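Local coordinates for protein HTLV-2 integrase catalytic core domain (Human T-cell leukemia virus 2, PDB 6QBT) that probably inserts viral DNA into host chromosomes as the magnesium-binding catalytic core of a retroviral integrase, a nucleotidyltransferase of the RNase H clan, at residues 3-14 with 26-34; 45-55 with 74-84. All coordinates share one frame; numbering follows the deposited sequence.

Overall arrangement
The two contacts follow one another along the chain of this RNase H-like integrase core: contact 1 pairs the first two strands of the sheet, and contact 2 packs helix 47-61 against helices 73-76 and 78-86. Their centres lie about 16 Å apart, yet they share one interior. The CB atoms of H27 and A53 come within 3.4 Å, and W29 CE2 of contact 1 rests 3.6 Å from F54 CD1 of contact 2. Contact 1 carries D13, which binds the magnesium ion together with D70. Contact 2 approaches the same site through the side chain of F75, about 5 Å from the metal.

Contact 1: 3-14 with 26-34; sequences GLLPNHIWQGDV and LHVWVDTFS. With MG (magnesium ion), chain B.
The antiparallel hairpin of strands 9-19 and 22-31 in the RNase H-like fold is paired here over 9-14 and 26-31, with W10 facing D31 and G12 facing W29 in non-hydrogen-bonded pairs, while Q11-V30 and D13-V28 are hydrogen-bonded pairs. On the tryptophan side, G12 CA sits over one face of the W29 six-membered ring, 3.8 Å from its centroid, and V14 CG2 lies likewise over the H27 imidazole. D13 projects to the other side of the sheet with CG anti to the backbone N (chi1 -165°), and its OD1 binds the magnesium ion at 2.2 Å, with D70 as the second protein ligand.

At the end of strand 26-31, D31 gathers the loop. Its OD2 accepts N7 N at 2.8 Å on the syn side; W10 NE1 donates mainly to N7 OD1 and only weakly to D31 OD2. OD1 takes F33 N and S34 N from opposite faces of the carboxylate, the first closing an Asx turn and the second extending it to an Asx motif. T32 OG1 donates to I9 O at 2.7 Å from above the carbonyl plane and accepts G3 N at 3.0 Å. L5 CA stands over the centre of the F33 ring.

N7 ND2 bonds to L61 O of helix 47-61, which also borders W10, H27 and W29; helix 104-122 packs against Q11, V28 and V30, and strand 66-68 adjoins W10 and G12.

Contact 2: 45-55 with 74-84; sequences ETSCETISAFL and AFLSQEFQEFC
F54, F80 and F83 form an aromatic cluster between helices 47-55 and 78-84 of the RNase H-like core; the axes of the two helical segments lie 30° apart and approach to 9.6 Å. No hydrogen bond crosses the interface, which is held by apolar side chains.

I51 can be followed outward along its longer branch. Its CB carries CG2, which lies 3.9 Å from F83 CD2, and CG1, which sits at the edge of the F80 ring, near its plane. With CG1 anti to the carbonyl carbon (chi1 -73°) and the chain extended beyond it, CD1 ends 3.9 Å from E79 O. I51 thus runs past F80 and F83 in the direction opposite to each.

One turn on, F54 CD2 meets both phenylalanines, at 3.5 Å from F83 CE1 and 3.8 Å from F80 CE1. The F54 and F83 rings meet rim to rim, their planes 59° apart, whereas F80 lies obliquely to F54. L55 CD2 closes the far end at the edge of the F83 ring. Beyond the cluster, F54 meets I67 of the sheet, and H91 packs edge-to-face with F80.

L142 of the second subunit packs on F83, and C48 forms a disulfide with C123 of that subunit.

At the N-terminal end of helix 47-55, T50 CG2 reaches the F75 and F80 rings. S77 caps the following helix, its OG accepting F80 N and donating to A74 O. T50 OG1 donates to O of the N-cap residue T46, and the methyl of A74 fits against this turn, with its CB 3.2 Å from both E45 O and T50 OG1.

Contact 1: 3-14 with 26-34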
loop_
_atom_site.group_PDB
_atom_site.type_symbol
_atom_site.label_atom_id
_atom_site.label_comp_id
_atom_site.label_asym_id
_atom_site.label_seq_id
_atom_site.Cartn_x
_atom_site.Cartn_y
_atom_site.Cartn_z
ATOM N N GLY A 3 6.460 -3.140 -25.432
ATOM C CA GLY A 3 7.480 -2.699 -24.475
ATOM C C GLY A 3 8.618 -3.713 -24.382
ATOM O O GLY A 3 8.417 -4.914 -24.480
ATOM N N LEU A 4 9.825 -3.223 -24.195
ATOM C CA LEU A 4 11.017 -4.070 -24.161
ATOM C C LEU A 4 11.402 -4.456 -22.731
ATOM O O LEU A 4 12.143 -5.389 -22.524
ATOM C CB LEU A 4 12.168 -3.370 -24.894
ATOM C CG LEU A 4 11.856 -3.227 -26.389
ATOM C CD1 LEU A 4 12.721 -2.183 -27.070
ATOM C CD2 LEU A 4 11.995 -4.569 -27.099
ATOM N N LEU A 5 10.906 -3.734 -21.742
ATOM C CA LEU A 5 11.067 -4.155 -20.371
ATOM C C LEU A 5 9.905 -3.541 -19.616
ATOM O O LEU A 5 9.109 -2.797 -20.207
ATOM C CB LEU A 5 12.445 -3.739 -19.845
ATOM C CG LEU A 5 12.729 -2.295 -19.421
ATOM C CD1 LEU A 5 14.078 -2.280 -18.715
ATOM C CD2 LEU A 5 12.732 -1.304 -20.582
ATOM N N PRO A 6 9.765 -3.877 -18.324
ATOM C CA PRO A 6 8.652 -3.305 -17.597
ATOM C C PRO A 6 8.709 -1.774 -17.565
ATOM O O PRO A 6 9.798 -1.195 -17.553
ATOM C CB PRO A 6 8.807 -3.889 -16.200
ATOM C CG PRO A 6 9.653 -5.112 -16.339
ATOM C CD PRO A 6 10.539 -4.847 -17.513
ATOM N N ASN A 7 7.530 -1.155 -17.590
ATOM C CA ASN A 7 7.327 0.293 -17.582
ATOM C C ASN A 7 7.887 1.063 -18.769
ATOM O O ASN A 7 8.009 2.300 -18.726
ATOM C CB ASN A 7 7.754 0.895 -16.243
ATOM C CG ASN A 7 6.873 0.445 -15.100
ATOM O OD1 ASN A 7 5.742 0.046 -15.316
ATOM N ND2 ASN A 7 7.405 0.464 -13.883
ATOM N N HIS A 8 8.147 0.355 -19.867
ATOM C CA HIS A 8 8.496 1.000 -21.131
ATOM C C HIS A 8 7.193 1.516 -21.783
ATOM O O HIS A 8 7.067 2.715 -22.041
ATOM C CB HIS A 8 9.328 0.059 -22.008
ATOM C CG HIS A 8 9.720 0.636 -23.335
ATOM N ND1 HIS A 8 10.335 -0.115 -24.313
ATOM C CD2 HIS A 8 9.554 1.871 -23.871
ATOM C CE1 HIS A 8 10.537 0.627 -25.387
ATOM N NE2 HIS A 8 10.069 1.838 -25.146
ATOM N N ILE A 9 6.218 0.635 -22.010
ATOM C CA ILE A 9 4.984 1.006 -22.717
ATOM C C ILE A 9 3.779 0.364 -22.034
ATOM O O ILE A 9 3.739 -0.854 -21.874
ATOM C CB ILE A 9 4.974 0.520 -24.191
ATOM C CG1 ILE A 9 6.177 1.054 -24.975
ATOM C CG2 ILE A 9 3.639 0.886 -24.866
ATOM C CD1 ILE A 9 6.278 0.548 -26.408
ATOM N N TRP A 10 2.822 1.195 -21.637
ATOM C CA TRP A 10 1.528 0.753 -21.133
ATOM C C TRP A 10 0.382 0.993 -22.126
ATOM O O TRP A 10 0.463 1.896 -22.973
ATOM C CB TRP A 10 1.176 1.529 -19.890
ATOM C CG TRP A 10 1.947 1.207 -18.683
ATOM C CD1 TRP A 10 3.037 0.403 -18.575
ATOM C CD2 TRP A 10 1.721 1.751 -17.418
ATOM N NE1 TRP A 10 3.482 0.395 -17.307
ATOM C CE2 TRP A 10 2.687 1.219 -16.561
ATOM C CE3 TRP A 10 0.765 2.630 -16.902
ATOM C CZ2 TRP A 10 2.735 1.532 -15.190
ATOM C CZ3 TRP A 10 0.804 2.943 -15.538
ATOM C CH2 TRP A 10 1.798 2.399 -14.702
ATOM N N GLN A 11 -0.677 0.187 -21.988
ATOM C CA GLN A 11 -1.955 0.399 -22.695
ATOM C C GLN A 11 -3.007 0.733 -21.661
ATOM O O GLN A 11 -3.024 0.121 -20.597
ATOM C CB GLN A 11 -2.417 -0.872 -23.387
ATOM C CG GLN A 11 -1.425 -1.484 -24.340
ATOM C CD GLN A 11 -1.838 -1.276 -25.747
ATOM O OE1 GLN A 11 -2.184 -0.155 -26.153
ATOM N NE2 GLN A 11 -1.848 -2.360 -26.502
ATOM N N GLY A 12 -3.888 1.677 -21.982
ATOM C CA GLY A 12 -4.951 2.118 -21.059
ATOM C C GLY A 12 -6.251 2.321 -21.797
ATOM O O GLY A 12 -6.245 2.780 -22.939
ATOM N N ASP A 13 -7.354 1.912 -21.167
ATOM C CA ASP A 13 -8.701 2.216 -21.623
ATOM C C ASP A 13 -9.627 2.193 -20.405
ATOM O O ASP A 13 -9.270 1.692 -19.324
ATOM C CB ASP A 13 -9.159 1.211 -22.694
ATOM C CG ASP A 13 -10.405 1.667 -23.480
ATOM O OD1 ASP A 13 -10.844 2.844 -23.457
ATOM O OD2 ASP A 13 -10.992 0.821 -24.156
ATOM N N VAL A 14 -10.816 2.754 -20.579
ATOM C CA VAL A 14 -11.858 2.606 -19.614
ATOM C C VAL A 14 -12.829 1.547 -20.141
ATOM O O VAL A 14 -13.247 1.615 -21.283
ATOM C CB VAL A 14 -12.539 3.956 -19.361
ATOM C CG1 VAL A 14 -13.795 3.771 -18.533
ATOM C CG2 VAL A 14 -11.570 4.897 -18.634
ATOM N N LEU A 26 -14.368 1.171 -15.029
ATOM C CA LEU A 26 -13.124 0.533 -14.688
ATOM C C LEU A 26 -12.039 1.193 -15.540
ATOM O O LEU A 26 -12.042 1.071 -16.770
ATOM C CB LEU A 26 -13.214 -0.971 -14.961
ATOM C CG LEU A 26 -13.858 -1.851 -13.881
ATOM C CD1 LEU A 26 -14.906 -1.201 -12.987
ATOM C CD2 LEU A 26 -14.485 -3.009 -14.583
ATOM N N HIS A 27 -11.154 1.931 -14.890
ATOM C CA HIS A 27 -9.993 2.485 -15.547
ATOM C C HIS A 27 -8.870 1.443 -15.394
ATOM O O HIS A 27 -8.455 1.118 -14.259
ATOM C CB HIS A 27 -9.555 3.762 -14.867
ATOM C CG HIS A 27 -10.489 4.907 -15.024
ATOM N ND1 HIS A 27 -11.711 4.966 -14.383
ATOM C CD2 HIS A 27 -10.348 6.084 -15.681
ATOM C CE1 HIS A 27 -12.300 6.112 -14.680
ATOM N NE2 HIS A 27 -11.498 6.806 -15.467
ATOM N N VAL A 28 -8.378 0.954 -16.532
ATOM C CA VAL A 28 -7.510 -0.199 -16.613
ATOM C C VAL A 28 -6.197 0.209 -17.294
ATOM O O VAL A 28 -6.206 0.757 -18.376
ATOM C CB VAL A 28 -8.197 -1.316 -17.442
ATOM C CG1 VAL A 28 -7.260 -2.499 -17.703
ATOM C CG2 VAL A 28 -9.486 -1.777 -16.772
ATOM N N TRP A 29 -5.073 -0.077 -16.661
ATOM C CA TRP A 29 -3.768 0.136 -17.297
ATOM C C TRP A 29 -3.050 -1.184 -17.269
ATOM O O TRP A 29 -3.092 -1.885 -16.251
ATOM C CB TRP A 29 -2.918 1.166 -16.525
ATOM C CG TRP A 29 -3.461 2.515 -16.642
ATOM C CD1 TRP A 29 -4.290 3.163 -15.754
ATOM C CD2 TRP A 29 -3.244 3.399 -17.712
ATOM N NE1 TRP A 29 -4.581 4.417 -16.219
ATOM C CE2 TRP A 29 -3.952 4.588 -17.426
ATOM C CE3 TRP A 29 -2.526 3.304 -18.915
ATOM C CZ2 TRP A 29 -3.967 5.677 -18.307
ATOM C CZ3 TRP A 29 -2.526 4.388 -19.773
ATOM C CH2 TRP A 29 -3.232 5.564 -19.462
ATOM N N VAL A 30 -2.370 -1.511 -18.359
ATOM C CA VAL A 30 -1.650 -2.777 -18.406
ATOM C C VAL A 30 -0.302 -2.606 -19.103
ATOM O O VAL A 30 -0.207 -1.956 -20.148
ATOM C CB VAL A 30 -2.542 -3.916 -18.981
ATOM C CG1 VAL A 30 -3.216 -3.479 -20.237
ATOM C CG2 VAL A 30 -1.761 -5.204 -19.182
ATOM N N ASP A 31 0.741 -3.157 -18.473
ATOM C CA ASP A 31 2.064 -3.087 -19.022
ATOM C C ASP A 31 2.164 -4.081 -20.167
ATOM O O ASP A 31 1.810 -5.246 -20.001
ATOM C CB ASP A 31 3.069 -3.428 -17.953
ATOM C CG ASP A 31 4.468 -3.169 -18.399
ATOM O OD1 ASP A 31 5.034 -4.010 -19.118
ATOM O OD2 ASP A 31 4.987 -2.109 -18.043
ATOM N N THR A 32 2.652 -3.622 -21.316
ATOM C CA THR A 32 2.712 -4.445 -22.532
ATOM C C THR A 32 3.814 -5.496 -22.480
ATOM O O THR A 32 3.822 -6.370 -23.316
ATOM C CB THR A 32 2.954 -3.596 -23.804
ATOM O OG1 THR A 32 4.137 -2.812 -23.632
ATOM C CG2 THR A 32 1.801 -2.662 -24.082
ATOM N N PHE A 33 4.764 -5.372 -21.551
ATOM C CA PHE A 33 5.843 -6.323 -21.400
ATOM C C PHE A 33 5.512 -7.374 -20.324
ATOM O O PHE A 33 5.584 -8.544 -20.583
ATOM C CB PHE A 33 7.190 -5.584 -21.093
ATOM C CG PHE A 33 8.321 -6.512 -20.789
ATOM C CD1 PHE A 33 9.112 -7.049 -21.829
ATOM C CD2 PHE A 33 8.582 -6.904 -19.477
ATOM C CE1 PHE A 33 10.136 -7.953 -21.553
ATOM C CE2 PHE A 33 9.603 -7.818 -19.198
ATOM C CZ PHE A 33 10.384 -8.342 -20.236
ATOM N N SER A 34 5.196 -6.952 -19.102
ATOM C CA SER A 34 4.925 -7.893 -17.988
ATOM C C SER A 34 3.493 -8.465 -17.997
ATOM O O SER A 34 3.234 -9.524 -17.411
ATOM C CB SER A 34 5.149 -7.191 -16.655
ATOM O OG SER A 34 4.225 -6.115 -16.491
HETATM MG MG MG B . -12.498 3.999 -24.340
HETATM O O HOH W 1 6.579 -2.148 -20.996
#

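Contact 2: 45-55 with 74-84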
loop_
_atom_site.group_PDB
_atom_site.type_symbol
_atom_site.label_atom_id
_atom_site.label_comp_id
_atom_site.label_asym_id
_atom_site.label_seq_id
_atom_site.Cartn_x
_atom_site.Cartn_y
_atom_site.Cartn_z
ATOM N N GLU A 45 -15.654 8.893 -15.785
ATOM C CA GLU A 45 -14.409 8.897 -16.536
ATOM C C GLU A 45 -14.008 10.301 -17.037
ATOM O O GLU A 45 -13.509 10.424 -18.142
ATOM C CB GLU A 45 -14.473 7.883 -17.679
ATOM C CG GLU A 45 -15.581 8.080 -18.689
ATOM C CD GLU A 45 -15.597 6.951 -19.710
ATOM O OE1 GLU A 45 -14.547 6.673 -20.337
ATOM O OE2 GLU A 45 -16.653 6.315 -19.875
ATOM N N THR A 46 -14.170 11.332 -16.201
ATOM C CA THR A 46 -13.669 12.675 -16.513
ATOM C C THR A 46 -12.171 12.729 -16.155
ATOM O O THR A 46 -11.614 11.753 -15.633
ATOM C CB THR A 46 -14.466 13.787 -15.781
ATOM O OG1 THR A 46 -14.091 13.843 -14.399
ATOM C CG2 THR A 46 -15.976 13.547 -15.876
ATOM N N SER A 47 -11.520 13.847 -16.472
ATOM C CA SER A 47 -10.050 13.985 -16.330
ATOM C C SER A 47 -9.555 13.863 -14.869
ATOM O O SER A 47 -8.477 13.324 -14.584
ATOM C CB SER A 47 -9.599 15.318 -16.911
ATOM O OG SER A 47 -10.043 16.372 -16.085
ATOM N N CYS A 48 -10.511 14.219 -13.920
ATOM C CA CYS A 48 -10.166 14.200 -12.518
ATOM C C CYS A 48 -10.012 12.756 -11.952
ATOM O O CYS A 48 -8.977 12.403 -11.363
ATOM C CB CYS A 48 -11.229 15.009 -11.747
ATOM S SG CYS A 48 -11.297 14.592 -9.994
ATOM N N GLU A 49 -10.924 11.852 -12.557
ATOM C CA GLU A 49 -10.920 10.431 -12.263
ATOM C C GLU A 49 -9.847 9.715 -13.061
ATOM O O GLU A 49 -9.291 8.743 -12.587
ATOM C CB GLU A 49 -12.277 9.785 -12.584
ATOM C CG GLU A 49 -13.431 10.195 -11.673
ATOM C CD GLU A 49 -14.071 11.531 -12.029
ATOM O OE1 GLU A 49 -13.829 12.101 -13.119
ATOM O OE2 GLU A 49 -14.843 12.027 -11.192
ATOM N N THR A 50 -9.568 10.191 -14.273
ATOM C CA THR A 50 -8.562 9.574 -15.122
ATOM C C THR A 50 -7.177 9.820 -14.561
ATOM O O THR A 50 -6.377 8.905 -14.442
ATOM C CB THR A 50 -8.663 10.128 -16.529
ATOM O OG1 THR A 50 -9.996 9.914 -16.987
ATOM C CG2 THR A 50 -7.676 9.435 -17.492
ATOM N N ILE A 51 -6.893 11.059 -14.182
ATOM C CA ILE A 51 -5.600 11.358 -13.562
ATOM C C ILE A 51 -5.436 10.571 -12.248
ATOM O O ILE A 51 -4.362 10.028 -11.972
ATOM C CB ILE A 51 -5.448 12.879 -13.339
ATOM C CG1 ILE A 51 -5.205 13.554 -14.693
ATOM C CG2 ILE A 51 -4.316 13.207 -12.356
ATOM C CD1 ILE A 51 -5.286 15.060 -14.657
ATOM N N SER A 52 -6.493 10.552 -11.431
ATOM C CA SER A 52 -6.519 9.760 -10.212
ATOM C C SER A 52 -6.234 8.250 -10.456
ATOM O O SER A 52 -5.364 7.682 -9.779
ATOM C CB SER A 52 -7.836 9.932 -9.472
ATOM O OG SER A 52 -7.837 9.179 -8.255
ATOM N N ALA A 53 -6.912 7.615 -11.412
ATOM C CA ALA A 53 -6.644 6.183 -11.676
ATOM C C ALA A 53 -5.232 5.984 -12.176
ATOM O O ALA A 53 -4.624 4.954 -11.931
ATOM C CB ALA A 53 -7.612 5.615 -12.702
ATOM N N PHE A 54 -4.729 6.959 -12.916
ATOM C CA PHE A 54 -3.399 6.867 -13.475
ATOM C C PHE A 54 -2.346 6.939 -12.369
ATOM O O PHE A 54 -1.375 6.177 -12.383
ATOM C CB PHE A 54 -3.218 7.953 -14.542
ATOM C CG PHE A 54 -1.972 7.829 -15.373
ATOM C CD1 PHE A 54 -1.443 6.590 -15.751
ATOM C CD2 PHE A 54 -1.352 8.986 -15.851
ATOM C CE1 PHE A 54 -0.309 6.515 -16.551
ATOM C CE2 PHE A 54 -0.210 8.915 -16.644
ATOM C CZ PHE A 54 0.311 7.682 -16.996
ATOM N N LEU A 55 -2.560 7.821 -11.400
ATOM C CA LEU A 55 -1.740 7.847 -10.168
ATOM C C LEU A 55 -1.846 6.559 -9.342
ATOM O O LEU A 55 -0.842 6.117 -8.821
ATOM C CB LEU A 55 -2.070 9.041 -9.272
ATOM C CG LEU A 55 -1.678 10.400 -9.876
ATOM C CD1 LEU A 55 -2.398 11.558 -9.180
ATOM C CD2 LEU A 55 -0.175 10.604 -9.828
ATOM N N ALA A 74 -11.384 12.185 -21.959
ATOM C CA ALA A 74 -10.536 12.287 -20.759
ATOM C C ALA A 74 -9.055 12.178 -21.124
ATOM O O ALA A 74 -8.268 13.014 -20.696
ATOM C CB ALA A 74 -10.901 11.235 -19.733
ATOM N N PHE A 75 -8.701 11.189 -21.954
ATOM C CA PHE A 75 -7.317 11.056 -22.453
ATOM C C PHE A 75 -6.848 12.214 -23.346
ATOM O O PHE A 75 -5.654 12.480 -23.397
ATOM C CB PHE A 75 -7.098 9.759 -23.237
ATOM C CG PHE A 75 -7.359 8.513 -22.454
ATOM C CD1 PHE A 75 -6.710 8.279 -21.254
ATOM C CD2 PHE A 75 -8.238 7.553 -22.945
ATOM C CE1 PHE A 75 -6.932 7.113 -20.541
ATOM C CE2 PHE A 75 -8.483 6.403 -22.235
ATOM C CZ PHE A 75 -7.823 6.178 -21.032
ATOM N N LEU A 76 -7.764 12.879 -24.050
ATOM C CA LEU A 76 -7.422 14.017 -24.897
ATOM C C LEU A 76 -7.595 15.392 -24.237
ATOM O O LEU A 76 -7.200 16.408 -24.818
ATOM C CB LEU A 76 -8.248 13.959 -26.185
ATOM C CG LEU A 76 -8.063 12.683 -27.036
ATOM C CD1 LEU A 76 -8.867 12.796 -28.326
ATOM C CD2 LEU A 76 -6.600 12.391 -27.350
ATOM N N SER A 77 -8.170 15.424 -23.037
ATOM C CA SER A 77 -8.303 16.657 -22.255
ATOM C C SER A 77 -6.990 17.403 -22.059
ATOM O O SER A 77 -5.907 16.809 -21.979
ATOM C CB SER A 77 -8.899 16.367 -20.863
ATOM O OG SER A 77 -8.059 15.518 -20.101
ATOM N N GLN A 78 -7.112 18.713 -21.932
ATOM C CA GLN A 78 -5.965 19.547 -21.659
ATOM C C GLN A 78 -5.324 19.191 -20.321
ATOM O O GLN A 78 -4.106 19.281 -20.202
ATOM C CB GLN A 78 -6.345 21.022 -21.701
ATOM C CG GLN A 78 -5.151 21.944 -21.846
ATOM C CD GLN A 78 -5.559 23.374 -22.154
ATOM O OE1 GLN A 78 -6.572 23.618 -22.817
ATOM N NE2 GLN A 78 -4.769 24.334 -21.674
ATOM N N GLU A 79 -6.138 18.761 -19.351
ATOM C CA GLU A 79 -5.655 18.336 -18.028
ATOM C C GLU A 79 -4.756 17.102 -18.132
ATOM O O GLU A 79 -3.673 17.091 -17.555
ATOM C CB GLU A 79 -6.806 18.026 -17.050
ATOM C CG GLU A 79 -7.564 19.243 -16.535
ATOM C CD GLU A 79 -8.605 19.796 -17.505
ATOM O OE1 GLU A 79 -8.646 19.375 -18.694
ATOM O OE2 GLU A 79 -9.393 20.665 -17.070
ATOM N N PHE A 80 -5.204 16.076 -18.857
ATOM C CA PHE A 80 -4.387 14.852 -19.031
ATOM C C PHE A 80 -3.137 15.100 -19.897
ATOM O O PHE A 80 -2.072 14.585 -19.566
ATOM C CB PHE A 80 -5.217 13.676 -19.570
ATOM C CG PHE A 80 -4.516 12.336 -19.500
ATOM C CD1 PHE A 80 -4.514 11.592 -18.329
ATOM C CD2 PHE A 80 -3.875 11.806 -20.622
ATOM C CE1 PHE A 80 -3.884 10.341 -18.267
ATOM C CE2 PHE A 80 -3.228 10.574 -20.561
ATOM C CZ PHE A 80 -3.236 9.832 -19.381
ATOM N N GLN A 81 -3.230 15.902 -20.964
ATOM C CA GLN A 81 -2.024 16.211 -21.736
ATOM C C GLN A 81 -1.024 17.019 -20.905
ATOM O O GLN A 81 0.174 16.766 -20.960
ATOM C CB GLN A 81 -2.325 16.956 -23.046
ATOM C CG GLN A 81 -3.270 16.254 -24.032
ATOM C CD GLN A 81 -2.877 14.828 -24.420
ATOM O OE1 GLN A 81 -1.695 14.484 -24.556
ATOM N NE2 GLN A 81 -3.891 13.990 -24.621
ATOM N N GLU A 82 -1.504 17.983 -20.131
ATOM C CA GLU A 82 -0.598 18.765 -19.274
ATOM C C GLU A 82 0.113 17.886 -18.239
ATOM O O GLU A 82 1.295 18.067 -17.978
ATOM C CB GLU A 82 -1.336 19.913 -18.581
ATOM C CG GLU A 82 -1.519 21.122 -19.484
ATOM C CD GLU A 82 -2.458 22.188 -18.917
ATOM O OE1 GLU A 82 -2.899 22.064 -17.753
ATOM O OE2 GLU A 82 -2.767 23.153 -19.645
ATOM N N PHE A 83 -0.623 16.930 -17.669
ATOM C CA PHE A 83 -0.077 15.988 -16.713
ATOM C C PHE A 83 1.051 15.199 -17.370
ATOM O O PHE A 83 2.168 15.165 -16.870
ATOM C CB PHE A 83 -1.198 15.078 -16.179
ATOM C CG PHE A 83 -0.734 14.069 -15.175
ATOM C CD1 PHE A 83 -0.203 12.842 -15.592
ATOM C CD2 PHE A 83 -0.830 14.329 -13.807
ATOM C CE1 PHE A 83 0.233 11.910 -14.655
ATOM C CE2 PHE A 83 -0.404 13.392 -12.873
ATOM C CZ PHE A 83 0.135 12.188 -13.295
ATOM N N CYS A 84 0.774 14.626 -18.524
ATOM C CA CYS A 84 1.793 13.822 -19.227
ATOM C C CYS A 84 3.011 14.637 -19.654
ATOM O O CYS A 84 4.145 14.188 -19.500
ATOM C CB CYS A 84 1.169 13.081 -20.418
ATOM S SG CYS A 84 0.037 11.779 -19.877
#